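Local coordinates for long form salivary protein D7L1 (Culex quinquefasciatus, PDB 6V4C), which binds and sequesters adenine nucleotides, ADP and ATP most tightly, so countering platelet aggregation and haemostasis while the female mosquito feeds on vertebrate blood, at residues S4-E9 with K70-A75; Q157-G162 with P178-H183; D219-S224 with D245-Q250; I148-F153 with V261-Y266. All coordinates share one frame; numbering follows the deposited sequence. Where two conformers were deposited one is given.

Contact 1 of 4, residues S4-E9 with K70-A75; sequences SPMDPE and KQQYEA. With ADP (adenosine-5'-diphosphate), chain B.
In the all-helical N-terminal odorant-binding-protein-like domain (PBP/GOBP family), the loop leading into helix 8-22, the helix that carries Glu9 of the ADP pocket, is held to helix 66-75 by the side-chain amide of Gln72 and the backbone of Met6. The amide works in both directions: OE1 of Gln72 accepts from N of Met6 at 2.9 Å, with the N-H lying in the carbonyl plane and on a lone pair, and NE2 of Gln72 donates to O of Met6 at 3.0 Å. Both bonds are nearly straight, 169° and 175° at the hydrogen, and O of Met6 lies in the plane of the amide, so the pair fixes the rotation of that group. Gln72 reaches across because its chain bends at CG, chi2 69° swinging CD toward Met6. A weak further bond runs from NE2 to O of Ile125. Beside the amide, the Pro5 ring lies on the helix: its CB meets CB of Ala75 at 3.6 Å, its CG rests near O of Gln71, and the exposed Gln71 chain passes it obliquely with NE2 4.0 Å from CD of Pro5. The Met6 side chain turns from this helix to pack on Val11 and Glu14 of helix 8-22. Asp7 caps helix 8-22 through OD1, which accepts from N of Glu10. OE2 of Glu9 forms a salt bridge with NH1 of Arg192 and a hydrogen bond with OH of Tyr266, while its CG comes within 3.4 Å of N6 of the adenine.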
# COMPACT_ATOMS: atom_id res chain seq x y z
N SER A 4 -4.44 -9.63 -10.43
CA SER A 4 -4.47 -8.96 -11.72
C SER A 4 -3.27 -8.01 -11.78
O SER A 4 -2.65 -7.74 -10.74
CB SER A 4 -5.79 -8.20 -11.87
OG SER A 4 -6.02 -7.35 -10.76
N PRO A 5 -2.90 -7.52 -12.96
CA PRO A 5 -1.75 -6.60 -13.05
C PRO A 5 -1.91 -5.40 -12.12
O PRO A 5 -3.01 -4.91 -11.89
CB PRO A 5 -1.75 -6.18 -14.52
CG PRO A 5 -2.34 -7.34 -15.23
CD PRO A 5 -3.39 -7.89 -14.30
N MET A 6 -0.78 -4.95 -11.59
CA MET A 6 -0.75 -3.90 -10.58
C MET A 6 -0.04 -2.67 -11.13
O MET A 6 0.98 -2.79 -11.83
CB MET A 6 -0.01 -4.39 -9.33
CG MET A 6 -0.39 -5.80 -8.91
SD MET A 6 0.57 -6.38 -7.49
CE MET A 6 -0.12 -5.37 -6.19
N ASP A 7 -0.58 -1.50 -10.82
CA ASP A 7 0.04 -0.24 -11.20
C ASP A 7 1.18 0.09 -10.24
O ASP A 7 1.37 -0.61 -9.23
CB ASP A 7 -1.05 0.84 -11.33
CG ASP A 7 -1.62 1.31 -10.00
OD1 ASP A 7 -0.94 1.26 -8.96
OD2 ASP A 7 -2.79 1.75 -10.00
N PRO A 8 1.99 1.12 -10.51
CA PRO A 8 3.15 1.37 -9.64
C PRO A 8 2.78 1.73 -8.21
O PRO A 8 3.56 1.45 -7.30
CB PRO A 8 3.89 2.52 -10.34
CG PRO A 8 3.36 2.55 -11.72
CD PRO A 8 1.94 2.10 -11.62
N GLU A 9 1.61 2.34 -7.99
CA GLU A 9 1.19 2.66 -6.63
C GLU A 9 0.84 1.39 -5.85
O GLU A 9 1.19 1.26 -4.67
CB GLU A 9 -0.01 3.62 -6.66
CG GLU A 9 -0.51 4.07 -5.28
CD GLU A 9 -1.55 3.14 -4.67
OE1 GLU A 9 -2.08 2.26 -5.40
OE2 GLU A 9 -1.84 3.28 -3.47
N LYS A 70 3.95 -12.74 -16.87
CA LYS A 70 3.72 -12.35 -18.26
C LYS A 70 2.59 -11.33 -18.36
O LYS A 70 2.67 -10.38 -19.15
N GLN A 71 1.54 -11.51 -17.56
CA GLN A 71 0.45 -10.54 -17.56
C GLN A 71 0.92 -9.19 -17.03
O GLN A 71 0.53 -8.14 -17.56
CB GLN A 71 -0.72 -11.06 -16.73
CG GLN A 71 -2.02 -11.19 -17.50
CD GLN A 71 -3.20 -11.54 -16.61
OE1 GLN A 71 -3.08 -12.37 -15.71
NE2 GLN A 71 -4.33 -10.89 -16.85
N GLN A 72 1.76 -9.19 -15.99
CA GLN A 72 2.30 -7.94 -15.47
C GLN A 72 3.18 -7.25 -16.50
O GLN A 72 3.13 -6.02 -16.66
CB GLN A 72 3.07 -8.19 -14.18
CG GLN A 72 3.69 -6.94 -13.57
CD GLN A 72 2.65 -5.98 -13.01
OE1 GLN A 72 1.56 -6.39 -12.62
NE2 GLN A 72 2.99 -4.69 -12.98
N TYR A 73 4.00 -8.02 -17.22
CA TYR A 73 4.84 -7.44 -18.26
C TYR A 73 3.99 -6.85 -19.38
O TYR A 73 4.23 -5.73 -19.85
CB TYR A 73 5.81 -8.47 -18.83
CG TYR A 73 6.48 -7.99 -20.10
CD1 TYR A 73 7.55 -7.11 -20.05
CD2 TYR A 73 6.00 -8.38 -21.35
CE1 TYR A 73 8.14 -6.65 -21.21
CE2 TYR A 73 6.59 -7.91 -22.51
CZ TYR A 73 7.66 -7.05 -22.43
OH TYR A 73 8.26 -6.58 -23.58
N GLU A 74 2.98 -7.60 -19.83
CA GLU A 74 2.15 -7.16 -20.95
C GLU A 74 1.37 -5.90 -20.61
O GLU A 74 1.10 -5.08 -21.49
CB GLU A 74 1.19 -8.27 -21.37
CG GLU A 74 1.88 -9.45 -22.03
CD GLU A 74 2.48 -9.10 -23.38
OE1 GLU A 74 1.82 -8.38 -24.16
OE2 GLU A 74 3.61 -9.54 -23.65
N ALA A 75 1.01 -5.72 -19.33
CA ALA A 75 0.16 -4.59 -18.96
C ALA A 75 0.87 -3.25 -19.11
O ALA A 75 0.21 -2.22 -19.28
CB ALA A 75 -0.34 -4.78 -17.53
PB ADP B . 13.11 7.46 -5.47
O1B ADP B . 13.29 8.39 -6.47
O2B ADP B . 14.22 7.32 -4.61
O3B ADP B . 12.72 6.25 -5.96
PA ADP B . 12.26 8.46 -2.87
O1A ADP B . 12.51 9.88 -2.49
O2A ADP B . 13.28 7.64 -2.33
O3A ADP B . 12.20 8.24 -4.40
O5' ADP B . 10.93 7.75 -2.69
C5' ADP B . 10.68 6.45 -3.19
C4' ADP B . 9.55 5.78 -2.45
O4' ADP B . 8.30 6.12 -3.00
C3' ADP B . 9.43 4.28 -2.57
O3' ADP B . 10.23 3.60 -1.65
C2' ADP B . 7.94 3.96 -2.43
O2' ADP B . 7.67 3.50 -1.18
C1' ADP B . 7.32 5.32 -2.49
N9 ADP B . 6.18 5.43 -3.34
C8 ADP B . 6.16 5.11 -4.63
N7 ADP B . 5.06 5.34 -5.20
C5 ADP B . 4.26 5.82 -4.24
C6 ADP B . 2.94 6.26 -4.22
N6 ADP B . 2.15 6.26 -5.23
N1 ADP B . 2.44 6.68 -3.08
C2 ADP B . 3.20 6.67 -2.03
N3 ADP B . 4.43 6.31 -1.94
C4 ADP B . 4.94 5.89 -3.08

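Contact 2 of 4, residues Q157-G162 with P178-H183; sequences QFYQDG and PKFIKH
The end of helix 150-158 and the loop after it meet the N-terminal part of helix 179-190, the two backbones being nearest where CA of Phe158 stands 6.4 Å from CA of Lys179. Phe158 and Tyr159, consecutive residues, both face the helix and both touch His183, Phe158 reaching also Lys182 and Tyr159 reaching Lys179 and Phe180. Over one face of the Phe158 ring sits CB of Lys182, 3.7 Å from the ring centroid and 20° off the normal, a CH-pi contact shifted toward the rim; the opposite face is covered by CB of its neighbour Gln157. The ring also brings CE2 to 3.5 Å from O of Lys182 and CD2 to 3.6 Å from CA of His183, while the rest of the Lys182 chain runs on past it. Tyr159 instead turns its edge to the face of His183, a T-shaped pair with centroids 5.4 Å apart and planes at 77°, CE2 of Tyr159 lying above the imidazole. A chi1 of -176° sets CG of His183 anti to the backbone N, where CE2 of Tyr159 meets it. Within the C-terminal PBP/GOBP-type domain this joins two helices that also share helix 164-172, whose Val169 touches Tyr159, Phe180 and His183, and whose Tyr166 lies almost parallel to the Tyr159 ring. The phenol oxygen of Tyr159 is hydrogen-bonded to OD1 of Asp177 and lies at the edge of the Phe180 ring, 3.6 Å from CB of Phe180. In one of its two conformers, Lys179 slides past Tyr159 in the opposite direction, its CD 3.3 Å from O of Phe158.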
# COMPACT_ATOMS: atom_id res chain seq x y z
N GLN A 157 -10.97 15.23 -6.18
CA GLN A 157 -11.90 14.72 -7.19
C GLN A 157 -13.34 15.10 -6.88
O GLN A 157 -14.16 15.19 -7.80
CB GLN A 157 -11.79 13.20 -7.27
CG GLN A 157 -10.40 12.67 -7.58
CD GLN A 157 -10.34 11.16 -7.57
OE1 GLN A 157 -11.24 10.49 -8.09
NE2 GLN A 157 -9.30 10.60 -6.97
N PHE A 158 -13.67 15.32 -5.61
CA PHE A 158 -15.05 15.50 -5.19
C PHE A 158 -15.35 16.84 -4.55
O PHE A 158 -16.53 17.22 -4.51
CB PHE A 158 -15.46 14.38 -4.22
CG PHE A 158 -15.15 13.00 -4.72
CD1 PHE A 158 -15.76 12.51 -5.86
CD2 PHE A 158 -14.24 12.20 -4.05
CE1 PHE A 158 -15.47 11.24 -6.33
CE2 PHE A 158 -13.95 10.93 -4.51
CZ PHE A 158 -14.57 10.45 -5.65
N TYR A 159 -14.35 17.57 -4.06
CA TYR A 159 -14.59 18.81 -3.34
C TYR A 159 -13.80 19.95 -3.97
O TYR A 159 -12.68 19.76 -4.46
CB TYR A 159 -14.17 18.70 -1.88
CG TYR A 159 -14.98 17.72 -1.07
CD1 TYR A 159 -16.26 18.04 -0.64
CD2 TYR A 159 -14.47 16.47 -0.73
CE1 TYR A 159 -17.01 17.15 0.11
CE2 TYR A 159 -15.21 15.57 0.01
CZ TYR A 159 -16.48 15.92 0.43
OH TYR A 159 -17.22 15.02 1.16
N GLN A 160 -14.40 21.14 -3.95
CA GLN A 160 -13.66 22.35 -4.23
C GLN A 160 -12.86 22.75 -3.00
O GLN A 160 -13.33 22.62 -1.87
CB GLN A 160 -14.62 23.49 -4.59
CG GLN A 160 -15.30 23.33 -5.94
CD GLN A 160 -15.85 24.64 -6.46
OE1 GLN A 160 -17.05 24.78 -6.69
NE2 GLN A 160 -14.96 25.61 -6.66
N ASP A 161 -11.64 23.24 -3.23
CA ASP A 161 -10.80 23.69 -2.13
C ASP A 161 -11.53 24.74 -1.31
O ASP A 161 -12.10 25.69 -1.86
CB ASP A 161 -9.50 24.28 -2.69
CG ASP A 161 -8.58 23.22 -3.25
OD1 ASP A 161 -8.97 22.03 -3.28
OD2 ASP A 161 -7.45 23.57 -3.67
N GLY A 162 -11.55 24.55 0.00
CA GLY A 162 -12.11 25.51 0.91
C GLY A 162 -13.62 25.46 1.08
O GLY A 162 -14.15 26.25 1.86
N PRO A 178 -23.69 14.73 0.55
CA PRO A 178 -23.77 13.58 -0.36
C PRO A 178 -22.46 13.20 -1.04
O PRO A 178 -22.31 12.05 -1.45
CB PRO A 178 -24.83 14.01 -1.39
CG PRO A 178 -24.82 15.51 -1.33
CD PRO A 178 -24.56 15.83 0.11
N LYS A 179 -21.51 14.14 -1.17
CA LYS A 179 -20.23 13.83 -1.80
C LYS A 179 -19.36 12.92 -0.95
O LYS A 179 -18.44 12.30 -1.48
CB LYS A 179 -19.46 15.12 -2.10
CG LYS A 179 -20.10 16.04 -3.11
CD LYS A 179 -19.45 17.42 -3.04
CE LYS A 179 -19.73 18.24 -4.28
NZ LYS A 179 -19.07 19.57 -4.21
N PHE A 180 -19.63 12.83 0.36
CA PHE A 180 -18.78 12.02 1.23
C PHE A 180 -18.91 10.53 0.97
O PHE A 180 -18.01 9.77 1.34
CB PHE A 180 -19.06 12.34 2.71
CG PHE A 180 -18.03 11.77 3.65
CD1 PHE A 180 -16.80 12.37 3.79
CD2 PHE A 180 -18.30 10.62 4.37
CE1 PHE A 180 -15.84 11.85 4.65
CE2 PHE A 180 -17.35 10.08 5.23
CZ PHE A 180 -16.12 10.70 5.37
N ILE A 181 -19.99 10.09 0.33
CA ILE A 181 -20.10 8.68 -0.04
C ILE A 181 -19.03 8.32 -1.06
O ILE A 181 -18.34 7.30 -0.93
CB ILE A 181 -21.52 8.35 -0.53
CG1 ILE A 181 -22.52 8.50 0.62
CG2 ILE A 181 -21.57 6.95 -1.11
CD1 ILE A 181 -23.95 8.17 0.24
N LYS A 182 -18.85 9.16 -2.08
CA LYS A 182 -17.79 8.92 -3.06
C LYS A 182 -16.41 9.10 -2.44
O LYS A 182 -15.49 8.34 -2.75
CB LYS A 182 -17.94 9.87 -4.25
CG LYS A 182 -19.20 9.71 -5.07
CD LYS A 182 -19.18 10.68 -6.24
CE LYS A 182 -20.55 10.84 -6.89
NZ LYS A 182 -20.52 11.92 -7.92
N HIS A 183 -16.26 10.11 -1.58
CA HIS A 183 -14.94 10.41 -1.02
C HIS A 183 -14.48 9.31 -0.08
O HIS A 183 -13.33 8.85 -0.16
CB HIS A 183 -14.98 11.77 -0.31
CG HIS A 183 -13.65 12.20 0.22
ND1 HIS A 183 -13.39 12.32 1.57
CD2 HIS A 183 -12.51 12.56 -0.41
CE1 HIS A 183 -12.14 12.73 1.74
NE2 HIS A 183 -11.59 12.87 0.55

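Contact 3 of 4, residues D219-S224 with D245-Q250; sequences DVVKKS and DGLGEQ. With ZN (zinc ion), chain L.
Ser224 and Gly246 make the tight part of this small contact, where helix 218-226 comes against the last turn of helix 235-247. OG of Ser224 lies 3.4 Å from CA of Gly246, at the place where a side chain on that residue would stand; glycine allows the helices to approach to 5.7 Å between CA of Ser224 and CA of Gly246. The hydroxyl is turned back on its own helix, chi1 -62° setting OG anti to the carbonyl carbon, and donates to O of Val220 at 3.2 Å. That oxygen also accepts from N of Ser224, the two donors reaching it from opposite faces of its carbonyl plane. This close approach is at the surface, with Gly246 exposed, whereas the apolar part, toward the start of 219-224, is looser and runs inward at buried Val221. CD2 of Leu247 faces both valines, 4.3 Å from CG1 of Val220 and 4.2 Å from CG2 of Val221, and CG1 of Val220 is 3.8 Å from O of Gly246. Val221 also touches Ile205, Leu206 and Leu209 of helix 202-211. Gly248, with positive phi, follows helix 235-247 and is the N-cap of helix 249-263, whose first residue, Glu249, takes no part in this contact; its OE2 binds zinc at 2.0 Å, with His172 as the other protein ligand. The contact itself is helix-to-helix packing at the surface of the all-helical D7 fold, away from the nucleotide pocket.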
# COMPACT_ATOMS: atom_id res chain seq x y z
N ASP A 219 -10.71 -5.95 19.55
CA ASP A 219 -12.06 -6.51 19.66
C ASP A 219 -13.12 -5.41 19.62
O ASP A 219 -14.31 -5.70 19.41
CB ASP A 219 -12.14 -7.42 20.91
CG ASP A 219 -11.38 -8.76 20.73
OD1 ASP A 219 -11.35 -9.22 19.56
OD2 ASP A 219 -10.81 -9.38 21.70
N VAL A 220 -12.72 -4.15 19.79
CA VAL A 220 -13.64 -3.04 19.55
C VAL A 220 -13.88 -2.84 18.06
O VAL A 220 -15.02 -2.63 17.62
CB VAL A 220 -13.12 -1.76 20.23
CG1 VAL A 220 -13.82 -0.55 19.67
CG2 VAL A 220 -13.31 -1.85 21.74
N VAL A 221 -12.88 -2.83 17.24
CA VAL A 221 -13.03 -2.72 15.78
C VAL A 221 -13.84 -3.89 15.24
O VAL A 221 -14.57 -3.70 14.41
CB VAL A 221 -11.65 -2.68 15.13
CG1 VAL A 221 -11.73 -2.91 13.69
CG2 VAL A 221 -10.84 -1.47 15.42
N LYS A 222 -13.61 -5.08 15.72
CA LYS A 222 -14.31 -6.27 15.21
C LYS A 222 -15.81 -6.18 15.46
O LYS A 222 -16.46 -6.42 14.68
CB LYS A 222 -13.57 -7.54 15.60
N LYS A 223 -16.22 -5.66 16.56
CA LYS A 223 -17.63 -5.48 16.91
C LYS A 223 -18.23 -4.39 16.06
O LYS A 223 -19.20 -4.58 15.62
CB LYS A 223 -17.74 -5.18 18.40
CG LYS A 223 -19.10 -4.90 18.97
CD LYS A 223 -19.12 -4.39 20.37
CE LYS A 223 -20.46 -3.85 20.83
NZ LYS A 223 -20.55 -3.50 22.27
N SER A 224 -17.55 -3.30 15.84
CA SER A 224 -18.08 -2.25 14.98
C SER A 224 -18.39 -2.78 13.59
O SER A 224 -19.45 -2.48 13.02
CB SER A 224 -17.09 -1.09 14.90
OG SER A 224 -16.89 -0.51 16.18
N ASP A 245 -17.56 5.58 14.95
CA ASP A 245 -18.37 5.59 16.17
C ASP A 245 -17.79 4.64 17.23
O ASP A 245 -17.82 4.95 18.42
CB ASP A 245 -19.81 5.21 15.86
CG ASP A 245 -20.51 6.26 15.01
OD1 ASP A 245 -20.09 7.44 15.05
OD2 ASP A 245 -21.48 5.91 14.31
N GLY A 246 -17.26 3.50 16.80
CA GLY A 246 -16.71 2.55 17.75
C GLY A 246 -15.47 3.08 18.46
O GLY A 246 -15.34 2.97 19.68
N LEU A 247 -14.55 3.67 17.70
CA LEU A 247 -13.33 4.20 18.28
C LEU A 247 -13.52 5.58 18.89
O LEU A 247 -12.77 5.96 19.79
CB LEU A 247 -12.22 4.26 17.23
CG LEU A 247 -11.74 2.94 16.63
CD1 LEU A 247 -10.79 3.19 15.48
CD2 LEU A 247 -11.07 2.07 17.69
N GLY A 248 -14.51 6.34 18.42
CA GLY A 248 -14.64 7.73 18.81
C GLY A 248 -13.81 8.65 17.94
O GLY A 248 -12.81 8.22 17.37
N GLU A 249 -14.21 9.92 17.84
CA GLU A 249 -13.55 10.83 16.91
C GLU A 249 -12.07 11.00 17.23
O GLU A 249 -11.23 10.98 16.33
CB GLU A 249 -14.25 12.20 16.91
CG GLU A 249 -13.53 13.25 16.07
CD GLU A 249 -14.16 14.62 16.18
OE1 GLU A 249 -14.45 15.04 17.32
OE2 GLU A 249 -14.37 15.26 15.14
N GLN A 250 -11.74 11.16 18.51
CA GLN A 250 -10.36 11.48 18.88
C GLN A 250 -9.39 10.39 18.44
O GLN A 250 -8.39 10.67 17.78
CB GLN A 250 -10.27 11.71 20.39
CG GLN A 250 -9.71 13.07 20.77
CD GLN A 250 -10.50 14.23 20.17
OE1 GLN A 250 -9.91 15.22 19.72
NE2 GLN A 250 -11.82 14.12 20.17
ZN ZN L . -14.78 17.15 15.72

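Contact 4 of 4, residues I148-F153 with V261-Y266; sequences ISIFRF and VRSENY. With ADP (adenosine-5'-diphosphate), chain B.
Ser263 and Ser149 both hold OG between the backbone N and the carbonyl carbon, chi1 74° and 85°, and each hydroxyl thereby serves the start of helix 150-158. OG of Ser263 accepts from N of Ile150 at 2.9 Å, while OG of Ser149, the N-cap, accepts from N of Arg152 at 3.0 Å. Two N-H groups of the first turn are thus satisfied by side chains, one from across the contact. Both hydroxyls also bond to Glu260, Ser263 to its O and Ser149 to its OE2. CG2 of Ile150 packs on CB of Ser263 at 3.8 Å, and CG of Glu264 lies 3.5 Å from N of Ser149. One water joins the segments, accepting from that N and lying 2.7 Å from OE2 of Glu264. Lys144 NZ bonds to O of Ile148 and of Ser263, tying both segments to an ADP-binding residue. Further along 261-266, N of Tyr266 donates to N3 of ADP at 3.0 Å, C2 of the adenine lies 3.3 Å above the centre of the Tyr266 ring, and ND2 of Asn265 makes a weak bond to O5'. A capped helix start thus abuts the segment that leads into the adenine-binding wall of the ADP pocket.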
# COMPACT_ATOMS: atom_id res chain seq x y z
N ILE A 148 1.64 13.11 -2.71
CA ILE A 148 0.31 13.59 -2.36
C ILE A 148 -0.38 12.53 -1.51
O ILE A 148 -0.24 11.33 -1.78
CB ILE A 148 -0.52 13.96 -3.61
CG1 ILE A 148 -1.86 14.60 -3.21
CG2 ILE A 148 -0.76 12.73 -4.48
CD1 ILE A 148 -2.66 15.12 -4.39
N SER A 149 -1.09 12.97 -0.47
CA SER A 149 -1.75 12.01 0.40
C SER A 149 -2.97 11.41 -0.29
O SER A 149 -3.50 11.95 -1.26
CB SER A 149 -2.15 12.65 1.73
OG SER A 149 -3.41 13.31 1.64
N ILE A 150 -3.40 10.25 0.22
CA ILE A 150 -4.56 9.58 -0.36
C ILE A 150 -5.82 10.42 -0.15
O ILE A 150 -6.69 10.49 -1.03
CB ILE A 150 -4.70 8.15 0.19
CG1 ILE A 150 -5.92 7.44 -0.40
CG2 ILE A 150 -4.79 8.16 1.71
CD1 ILE A 150 -5.83 7.21 -1.90
N PHE A 151 -5.93 11.09 1.00
CA PHE A 151 -7.10 11.91 1.27
C PHE A 151 -7.14 13.14 0.38
O PHE A 151 -8.21 13.52 -0.11
CB PHE A 151 -7.15 12.30 2.75
CG PHE A 151 -7.24 11.13 3.68
CD1 PHE A 151 -8.46 10.52 3.92
CD2 PHE A 151 -6.11 10.62 4.30
CE1 PHE A 151 -8.55 9.43 4.77
CE2 PHE A 151 -6.20 9.53 5.15
CZ PHE A 151 -7.42 8.94 5.38
N ARG A 152 -5.99 13.78 0.16
CA ARG A 152 -5.95 14.93 -0.73
C ARG A 152 -6.17 14.50 -2.18
O ARG A 152 -6.89 15.18 -2.93
CB ARG A 152 -4.61 15.65 -0.57
CG ARG A 152 -4.40 16.83 -1.51
CD ARG A 152 -5.45 17.90 -1.32
NE ARG A 152 -5.23 19.03 -2.23
CZ ARG A 152 -6.11 20.00 -2.45
NH1 ARG A 152 -7.28 19.99 -1.83
NH2 ARG A 152 -5.81 20.98 -3.29
N PHE A 153 -5.59 13.37 -2.58
CA PHE A 153 -5.81 12.86 -3.92
C PHE A 153 -7.29 12.58 -4.17
O PHE A 153 -7.82 12.92 -5.24
CB PHE A 153 -4.97 11.60 -4.15
CG PHE A 153 -5.11 11.03 -5.52
CD1 PHE A 153 -4.43 11.59 -6.59
CD2 PHE A 153 -5.92 9.93 -5.76
CE1 PHE A 153 -4.55 11.07 -7.86
CE2 PHE A 153 -6.05 9.41 -7.02
CZ PHE A 153 -5.36 9.98 -8.08
N VAL A 261 -0.36 11.09 6.65
CA VAL A 261 1.03 11.51 6.54
C VAL A 261 1.87 10.44 5.86
O VAL A 261 2.71 10.74 4.99
CB VAL A 261 1.59 11.90 7.92
CG1 VAL A 261 3.11 12.00 7.88
CG2 VAL A 261 1.00 13.22 8.38
N ARG A 262 1.67 9.18 6.23
CA ARG A 262 2.46 8.10 5.65
C ARG A 262 2.10 7.82 4.19
O ARG A 262 2.93 7.28 3.46
CB ARG A 262 2.28 6.82 6.47
CG ARG A 262 2.80 6.91 7.90
CD ARG A 262 1.95 6.07 8.85
NE ARG A 262 1.93 4.66 8.48
CZ ARG A 262 0.97 3.81 8.83
NH1 ARG A 262 -0.08 4.23 9.54
NH2 ARG A 262 1.05 2.54 8.45
N SER A 263 0.89 8.19 3.76
CA SER A 263 0.44 7.88 2.40
C SER A 263 1.13 8.72 1.34
O SER A 263 1.03 8.38 0.15
CB SER A 263 -1.08 8.03 2.29
OG SER A 263 -1.48 9.39 2.26
N GLU A 264 1.81 9.80 1.71
CA GLU A 264 2.54 10.58 0.72
C GLU A 264 3.78 9.84 0.23
O GLU A 264 4.21 10.04 -0.91
CB GLU A 264 2.91 11.95 1.29
CG GLU A 264 1.71 12.82 1.61
CD GLU A 264 2.09 14.27 1.84
OE1 GLU A 264 3.30 14.57 1.88
OE2 GLU A 264 1.18 15.11 1.99
N ASN A 265 4.35 8.97 1.06
CA ASN A 265 5.50 8.17 0.68
C ASN A 265 5.47 6.92 1.54
O ASN A 265 5.76 6.99 2.74
CB ASN A 265 6.80 8.94 0.87
CG ASN A 265 8.01 8.22 0.30
OD1 ASN A 265 8.16 7.01 0.47
ND2 ASN A 265 8.86 8.96 -0.39
N TYR A 266 5.15 5.77 0.93
CA TYR A 266 4.88 4.56 1.70
C TYR A 266 6.10 4.05 2.47
O TYR A 266 5.94 3.24 3.38
CB TYR A 266 4.33 3.46 0.78
CG TYR A 266 3.00 3.81 0.15
CD1 TYR A 266 2.03 4.50 0.86
CD2 TYR A 266 2.72 3.44 -1.16
CE1 TYR A 266 0.81 4.82 0.28
CE2 TYR A 266 1.50 3.75 -1.75
CZ TYR A 266 0.55 4.45 -1.02
OH TYR A 266 -0.66 4.76 -1.59
PB ADP B . 13.11 7.46 -5.47
O1B ADP B . 13.29 8.39 -6.47
O2B ADP B . 14.22 7.32 -4.61
O3B ADP B . 12.72 6.25 -5.96
PA ADP B . 12.26 8.46 -2.87
O1A ADP B . 12.51 9.88 -2.49
O2A ADP B . 13.28 7.64 -2.33
O3A ADP B . 12.20 8.24 -4.40
O5' ADP B . 10.93 7.75 -2.69
C5' ADP B . 10.68 6.45 -3.19
C4' ADP B . 9.55 5.78 -2.45
O4' ADP B . 8.30 6.12 -3.00
C3' ADP B . 9.43 4.28 -2.57
O3' ADP B . 10.23 3.60 -1.65
C2' ADP B . 7.94 3.96 -2.43
O2' ADP B . 7.67 3.50 -1.18
C1' ADP B . 7.32 5.32 -2.49
N9 ADP B . 6.18 5.43 -3.34
C8 ADP B . 6.16 5.11 -4.63
N7 ADP B . 5.06 5.34 -5.20
C5 ADP B . 4.26 5.82 -4.24
C6 ADP B . 2.94 6.26 -4.22
N6 ADP B . 2.15 6.26 -5.23
N1 ADP B . 2.44 6.68 -3.08
C2 ADP B . 3.20 6.67 -2.03
N3 ADP B . 4.43 6.31 -1.94
C4 ADP B . 4.94 5.89 -3.08
O HOH W 1 -0.83 15.76 0.35

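Overall arrangement
Contacts 1 and 4 meet at the nucleotide: OE2 of Glu9 lies 2.7 Å from OH of Tyr266, a probable hydrogen bond, and both contacts touch ADP although their centres are 22 Å apart. They come from segments far apart in sequence, so the pocket is assembled between the N-terminal and C-terminal parts of the chain. Contact 2 shares helix 150-158 with contact 4, its centre about 17 Å away, and the salt bridge of OD1 of Asp161 to NH1 of Arg152, 3.0 Å, joins them. Contact 3 shares helix 249-263 with contact 4 but touches none of the others, and stands about 36 Å from contact 1, centre to centre.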